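Local coordinates for competence protein PILN (Thermus thermophilus, PDB 4BHQ) that probably takes part in building the inner-membrane platform that initiates type IV pilus biogenesis, its periplasmic domain pairing with a second copy of itself, at residues A59-I64 and V73-V78; L83-A88 and R101-F106. All coordinates share one frame; numbering follows the deposited sequence.

In the fold
Both contacts join a helix to the same antiparallel sheet, on opposite sides of the chain's centre and about 24 Å apart, centre to centre. Contact 1 sets helix 53-63 against the outermost strand 73-82; contact 2 holds the start of helix 85-93 to the neighbouring strand 102-112. Contact 1 is partly buried: a side-chain amide pairs with backbone beside a small apolar patch. Contact 2 is largely buried at Leu83 and Ala88, is tied by backbone and water, and carries its charged groups around these. The two meet where Val78 packs on Phe106, and both reach the second subunit, where Phe60 of one chain stacks on Phe106 of the other.

Contact 1. Residues A59-I64 and V73-V78; sequences AFINQI and VALRSV
Helix 59-63 runs nearly antiparallel to strand 73-75, at 152° with the axes 7.5 Å apart, and Asn62 stands opposite Ala74. Asn62 carries the polar half of the contact. Its CG lies anti to the carbonyl carbon (chi1 -70°), which puts the amide against the backbone of Leu75, where it grips both polar atoms: Leu75 N donates to Asn62 OD1 at 2.8 Å, and Asn62 ND2 donates to Leu75 O at 2.7 Å. Both bonds lie in the carbonyl plane of their acceptor and use a lone pair. Asparagine suits this place because one flat group offers donor and acceptor together, and the two bonds fix which way the amide is turned. A water gives one proton to Asn62 OD1 and the other to Val73 O. Ile61, the residue before it in the helix, supplies the apolar half: the side chains of Ile61 and Leu75 cross obliquely, Ile61 CG2 meeting Leu75 CD1 at 4.1 Å, while Ile61 CD1 reaches Val78 CG2 at 4.2 Å. Strand 73-82 pairs in turn with strand 102-112, with a classic beta bulge where Arg76 and Ser77 face Gln109; Ile61 also packs on Ile61 of the second subunit.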
loop_
_atom_site.group_PDB
_atom_site.type_symbol
_atom_site.label_atom_id
_atom_site.label_comp_id
_atom_site.label_asym_id
_atom_site.label_seq_id
_atom_site.Cartn_x
_atom_site.Cartn_y
_atom_site.Cartn_z
ATOM N N ALA A 59 -4.207 5.815 -1.406
ATOM C CA ALA A 59 -3.524 6.904 -2.081
ATOM C C ALA A 59 -2.001 6.712 -2.042
ATOM O O ALA A 59 -1.318 6.947 -3.037
ATOM C CB ALA A 59 -3.866 8.280 -1.386
ATOM N N PHE A 60 -1.482 6.316 -0.889
ATOM C CA PHE A 60 -0.016 6.045 -0.759
ATOM C C PHE A 60 0.421 4.978 -1.725
ATOM O O PHE A 60 1.425 5.118 -2.456
ATOM C CB PHE A 60 0.294 5.574 0.702
ATOM C CG PHE A 60 1.704 5.011 0.848
ATOM C CD1 PHE A 60 2.834 5.868 0.732
ATOM C CD2 PHE A 60 1.911 3.642 0.973
ATOM C CE1 PHE A 60 4.152 5.327 0.784
ATOM C CE2 PHE A 60 3.197 3.123 1.037
ATOM C CZ PHE A 60 4.322 3.974 0.939
ATOM N N ILE A 61 -0.340 3.870 -1.782
ATOM C CA ILE A 61 -0.005 2.792 -2.707
ATOM C C ILE A 61 -0.064 3.238 -4.167
ATOM O O ILE A 61 0.822 2.913 -4.941
ATOM C CB ILE A 61 -0.911 1.574 -2.477
ATOM C CG1 ILE A 61 -0.591 1.000 -1.025
ATOM C CG2 ILE A 61 -0.612 0.520 -3.590
ATOM C CD1 ILE A 61 -1.574 -0.086 -0.549
ATOM N N ASN A 62 -1.069 4.041 -4.521
ATOM C CA ASN A 62 -1.174 4.518 -5.878
ATOM C C ASN A 62 -0.044 5.474 -6.245
ATOM O O ASN A 62 0.228 5.682 -7.450
ATOM C CB ASN A 62 -2.517 5.278 -6.080
ATOM C CG ASN A 62 -3.719 4.368 -6.042
ATOM O OD1 ASN A 62 -3.603 3.131 -6.177
ATOM N ND2 ASN A 62 -4.871 4.947 -5.774
ATOM N N GLN A 63 0.588 6.099 -5.229
ATOM C CA GLN A 63 1.693 7.055 -5.517
ATOM C C GLN A 63 3.046 6.370 -5.814
ATOM O O GLN A 63 3.990 6.983 -6.367
ATOM C CB GLN A 63 1.800 8.046 -4.368
ATOM C CG GLN A 63 2.574 9.303 -4.708
ATOM C CD GLN A 63 1.880 10.145 -5.787
ATOM O OE1 GLN A 63 0.662 10.040 -5.999
ATOM N NE2 GLN A 63 2.649 10.994 -6.435
ATOM N N ILE A 64 3.179 5.112 -5.394
ATOM C CA ILE A 64 4.410 4.373 -5.610
ATOM C C ILE A 64 4.655 4.253 -7.098
ATOM O O ILE A 64 3.820 3.796 -7.813
ATOM C CB ILE A 64 4.360 2.986 -4.918
ATOM C CG1 ILE A 64 4.239 3.151 -3.391
ATOM C CG2 ILE A 64 5.585 2.164 -5.287
ATOM C CD1 ILE A 64 3.980 1.827 -2.694
ATOM N N VAL A 73 -3.757 -0.619 -12.291
ATOM C CA VAL A 73 -4.709 -0.827 -11.199
ATOM C C VAL A 73 -4.543 0.247 -10.128
ATOM O O VAL A 73 -3.453 0.412 -9.517
ATOM C CB VAL A 73 -4.565 -2.209 -10.571
ATOM C CG1 VAL A 73 -5.450 -2.319 -9.321
ATOM C CG2 VAL A 73 -4.992 -3.284 -11.604
ATOM N N ALA A 74 -5.600 1.014 -9.912
ATOM C CA ALA A 74 -5.572 2.035 -8.837
ATOM C C ALA A 74 -6.460 1.616 -7.704
ATOM O O ALA A 74 -7.637 1.242 -7.918
ATOM C CB ALA A 74 -6.013 3.374 -9.415
ATOM N N LEU A 75 -5.955 1.704 -6.469
ATOM C CA LEU A 75 -6.799 1.353 -5.343
ATOM C C LEU A 75 -7.552 2.592 -4.836
ATOM O O LEU A 75 -7.017 3.687 -4.824
ATOM C CB LEU A 75 -5.959 0.630 -4.251
ATOM C CG LEU A 75 -5.248 -0.650 -4.824
ATOM C CD1 LEU A 75 -4.279 -1.218 -3.835
ATOM C CD2 LEU A 75 -6.338 -1.713 -5.090
ATOM N N ARG A 76 -8.778 2.388 -4.341
ATOM C CA ARG A 76 -9.609 3.434 -3.800
ATOM C C ARG A 76 -9.830 3.238 -2.326
ATOM O O ARG A 76 -10.150 4.201 -1.567
ATOM C CB ARG A 76 -10.990 3.466 -4.509
ATOM C CG ARG A 76 -10.846 3.774 -5.967
ATOM C CD ARG A 76 -10.246 5.260 -6.064
ATOM N NE ARG A 76 -10.003 5.550 -7.469
ATOM C CZ ARG A 76 -9.083 6.381 -7.905
ATOM N NH1 ARG A 76 -8.276 7.025 -6.999
ATOM N NH2 ARG A 76 -9.032 6.610 -9.182
ATOM N N SER A 77 -9.694 1.995 -1.878
ATOM C CA SER A 77 -9.821 1.716 -0.446
ATOM C C SER A 77 -9.077 0.459 -0.140
ATOM O O SER A 77 -9.188 -0.538 -0.859
ATOM C CB SER A 77 -11.324 1.580 -0.039
ATOM O OG SER A 77 -11.380 1.263 1.360
ATOM N N VAL A 78 -8.269 0.502 0.904
ATOM C CA VAL A 78 -7.583 -0.701 1.363
ATOM C C VAL A 78 -7.738 -0.778 2.879
ATOM O O VAL A 78 -7.072 -0.011 3.623
ATOM C CB VAL A 78 -6.070 -0.643 1.038
ATOM C CG1 VAL A 78 -5.377 -1.881 1.618
ATOM C CG2 VAL A 78 -5.799 -0.509 -0.496
HETATM O O HOH W 1 -2.317 0.905 -6.836
#

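Contact 2. Residues L83-A88 and R101-F106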
loop_
_atom_site.group_PDB
_atom_site.type_symbol
_atom_site.label_atom_id
_atom_site.label_comp_id
_atom_site.label_asym_id
_atom_site.label_seq_id
_atom_site.Cartn_x
_atom_site.Cartn_y
_atom_site.Cartn_z
ATOM N N LEU A 83 -7.512 -11.528 12.014
ATOM C CA LEU A 83 -8.533 -12.576 12.260
ATOM C C LEU A 83 -8.292 -13.256 13.618
ATOM O O LEU A 83 -7.174 -13.660 13.921
ATOM C CB LEU A 83 -8.484 -13.624 11.169
ATOM C CG LEU A 83 -9.365 -13.420 9.923
ATOM C CD1 LEU A 83 -9.102 -12.122 9.210
ATOM C CD2 LEU A 83 -9.188 -14.614 8.981
ATOM N N SER A 84 -9.356 -13.352 14.438
ATOM C CA SER A 84 -9.377 -14.338 15.542
ATOM C C SER A 84 -9.007 -15.724 15.030
ATOM O O SER A 84 -9.179 -16.079 13.825
ATOM C CB SER A 84 -10.777 -14.396 16.157
ATOM O OG SER A 84 -11.666 -15.047 15.271
ATOM N N GLU A 85 -8.475 -16.528 15.926
ATOM C CA GLU A 85 -8.048 -17.908 15.620
ATOM C C GLU A 85 -9.240 -18.724 15.107
ATOM O O GLU A 85 -9.112 -19.522 14.169
ATOM C CB GLU A 85 -7.456 -18.548 16.881
ATOM C CG GLU A 85 -6.295 -17.736 17.471
ATOM C CD GLU A 85 -6.702 -16.358 18.108
ATOM O OE1 GLU A 85 -7.909 -16.142 18.426
ATOM O OE2 GLU A 85 -5.801 -15.478 18.303
ATOM N N GLU A 86 -10.396 -18.473 15.715
ATOM C CA GLU A 86 -11.651 -19.150 15.374
ATOM C C GLU A 86 -12.049 -18.826 13.964
ATOM O O GLU A 86 -12.434 -19.713 13.202
ATOM C CB GLU A 86 -12.780 -18.702 16.305
ATOM C CG GLU A 86 -12.729 -19.298 17.705
ATOM C CD GLU A 86 -12.835 -18.245 18.788
ATOM O OE1 GLU A 86 -12.480 -17.089 18.508
ATOM O OE2 GLU A 86 -13.229 -18.568 19.930
ATOM N N GLU A 87 -11.961 -17.542 13.605
ATOM C CA GLU A 87 -12.416 -17.158 12.276
ATOM C C GLU A 87 -11.459 -17.751 11.235
ATOM O O GLU A 87 -11.897 -18.323 10.201
ATOM C CB GLU A 87 -12.634 -15.655 12.138
ATOM C CG GLU A 87 -13.175 -15.270 10.764
ATOM C CD GLU A 87 -13.450 -13.764 10.634
ATOM O OE1 GLU A 87 -13.115 -13.017 11.563
ATOM O OE2 GLU A 87 -14.015 -13.327 9.617
ATOM N N ALA A 88 -10.165 -17.676 11.534
ATOM C CA ALA A 88 -9.181 -18.239 10.602
ATOM C C ALA A 88 -9.404 -19.724 10.425
ATOM O O ALA A 88 -9.349 -20.247 9.299
ATOM C CB ALA A 88 -7.769 -17.987 11.136
ATOM N N ARG A 101 -4.442 -20.809 6.317
ATOM C CA ARG A 101 -4.898 -20.203 7.520
ATOM C C ARG A 101 -4.318 -18.778 7.583
ATOM O O ARG A 101 -3.133 -18.534 7.854
ATOM C CB ARG A 101 -4.660 -21.022 8.813
ATOM C CG ARG A 101 -5.089 -20.242 10.072
ATOM C CD ARG A 101 -5.288 -21.085 11.357
ATOM N NE ARG A 101 -6.086 -22.319 11.184
ATOM C CZ ARG A 101 -6.273 -23.234 12.136
ATOM N NH1 ARG A 101 -5.739 -23.075 13.347
ATOM N NH2 ARG A 101 -6.983 -24.329 11.878
ATOM N N ILE A 102 -5.254 -17.854 7.385
ATOM C CA ILE A 102 -4.997 -16.466 7.209
ATOM C C ILE A 102 -4.861 -15.826 8.555
ATOM O O ILE A 102 -5.585 -16.146 9.498
ATOM C CB ILE A 102 -6.146 -15.859 6.344
ATOM C CG1 ILE A 102 -6.112 -16.516 4.970
ATOM C CG2 ILE A 102 -6.043 -14.367 6.172
ATOM C CD1 ILE A 102 -4.730 -16.516 4.400
ATOM N N ARG A 103 -3.961 -14.859 8.631
ATOM C CA ARG A 103 -3.791 -14.086 9.851
ATOM C C ARG A 103 -4.379 -12.639 9.709
ATOM O O ARG A 103 -4.958 -12.074 10.634
ATOM C CB ARG A 103 -2.304 -14.114 10.171
ATOM C CG ARG A 103 -1.951 -13.431 11.473
ATOM C CD ARG A 103 -2.550 -14.193 12.647
ATOM N NE ARG A 103 -2.311 -13.491 13.906
ATOM C CZ ARG A 103 -3.082 -13.578 14.977
ATOM N NH1 ARG A 103 -4.170 -14.343 14.976
ATOM N NH2 ARG A 103 -2.763 -12.885 16.051
ATOM N N VAL A 104 -4.211 -12.057 8.522
ATOM C CA VAL A 104 -4.715 -10.730 8.255
ATOM C C VAL A 104 -5.507 -10.688 6.931
ATOM O O VAL A 104 -5.142 -11.329 5.955
ATOM C CB VAL A 104 -3.553 -9.695 8.210
ATOM C CG1 VAL A 104 -4.013 -8.421 7.570
ATOM C CG2 VAL A 104 -3.080 -9.395 9.667
ATOM N N GLU A 105 -6.582 -9.927 6.920
ATOM C CA GLU A 105 -7.346 -9.774 5.687
ATOM C C GLU A 105 -7.432 -8.320 5.264
ATOM O O GLU A 105 -7.763 -7.440 6.089
ATOM C CB GLU A 105 -8.794 -10.296 5.906
ATOM C CG GLU A 105 -9.608 -10.322 4.646
ATOM C CD GLU A 105 -11.019 -10.916 4.893
ATOM O OE1 GLU A 105 -11.854 -10.245 5.486
ATOM O OE2 GLU A 105 -11.237 -12.043 4.446
ATOM N N PHE A 106 -7.209 -8.093 3.971
ATOM C CA PHE A 106 -7.335 -6.755 3.375
ATOM C C PHE A 106 -8.570 -6.722 2.508
ATOM O O PHE A 106 -8.722 -7.575 1.644
ATOM C CB PHE A 106 -6.116 -6.463 2.488
ATOM C CG PHE A 106 -4.857 -6.237 3.272
ATOM C CD1 PHE A 106 -4.549 -4.999 3.750
ATOM C CD2 PHE A 106 -3.965 -7.284 3.473
ATOM C CE1 PHE A 106 -3.363 -4.758 4.470
ATOM C CE2 PHE A 106 -2.772 -7.052 4.184
ATOM C CZ PHE A 106 -2.504 -5.792 4.712
HETATM O O HOH W 2 -8.157 -18.602 7.281
#
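Leu83 N, just ahead of helix 85-88, donates to Arg103 O at 3.0 Å in an almost straight bond (173°), although the donor sits above the carbonyl plane. This bond ties the approach to the helix to the bulge where Arg103 and Val104 both face Val155 of strand 146-156. A second tie is indirect: a water accepts from Ile102 N at 3.0 Å and lies within hydrogen-bonding distance of Ala88 O, linking the helix to segment 101-106. Inside the helix start, Ser84 is the N-cap. Its OG accepts from Glu87 N at 3.0 Å, and its carbonyl O accepts from Ala88 N, so the amides of Glu87 and Ala88 are both satisfied by Ser84.

Apolar groups fill in between these bonds. Leu83 spreads its branches along the strand: its side chain crosses that of Glu105 obliquely, with Leu83 CD1 3.8 Å from Glu105 CB, and CD2 lies near Ile102 O. Ala88 points its methyl at the strand, with CB 3.3 Å from Ile102 O and 3.7 Å from Arg101 CG; a small residue suits so close an approach. Arg101 contributes the aliphatic part of its chain here.

Glu85 and Arg103 lie side by side, their chains both bent at chi2 and their charged planes 47° apart. Glu85 OE2 meets the guanidinium at its edge, but 3.9 Å to Arg103 NH1 makes this a long salt bridge. Glu105 finds its polar partners outside the two segments: OE2 bonds to the hydroxyl of Tyr97, and OE1 pairs with Arg81, which also takes Glu87 OE2.

Sharing Arg81 probably offsets the repulsion between the carboxylates of Glu87 and Glu105 and favours their charged forms, while the long Glu85-Arg103 pair probably adds only a modest electrostatic attraction at the more exposed side of the contact.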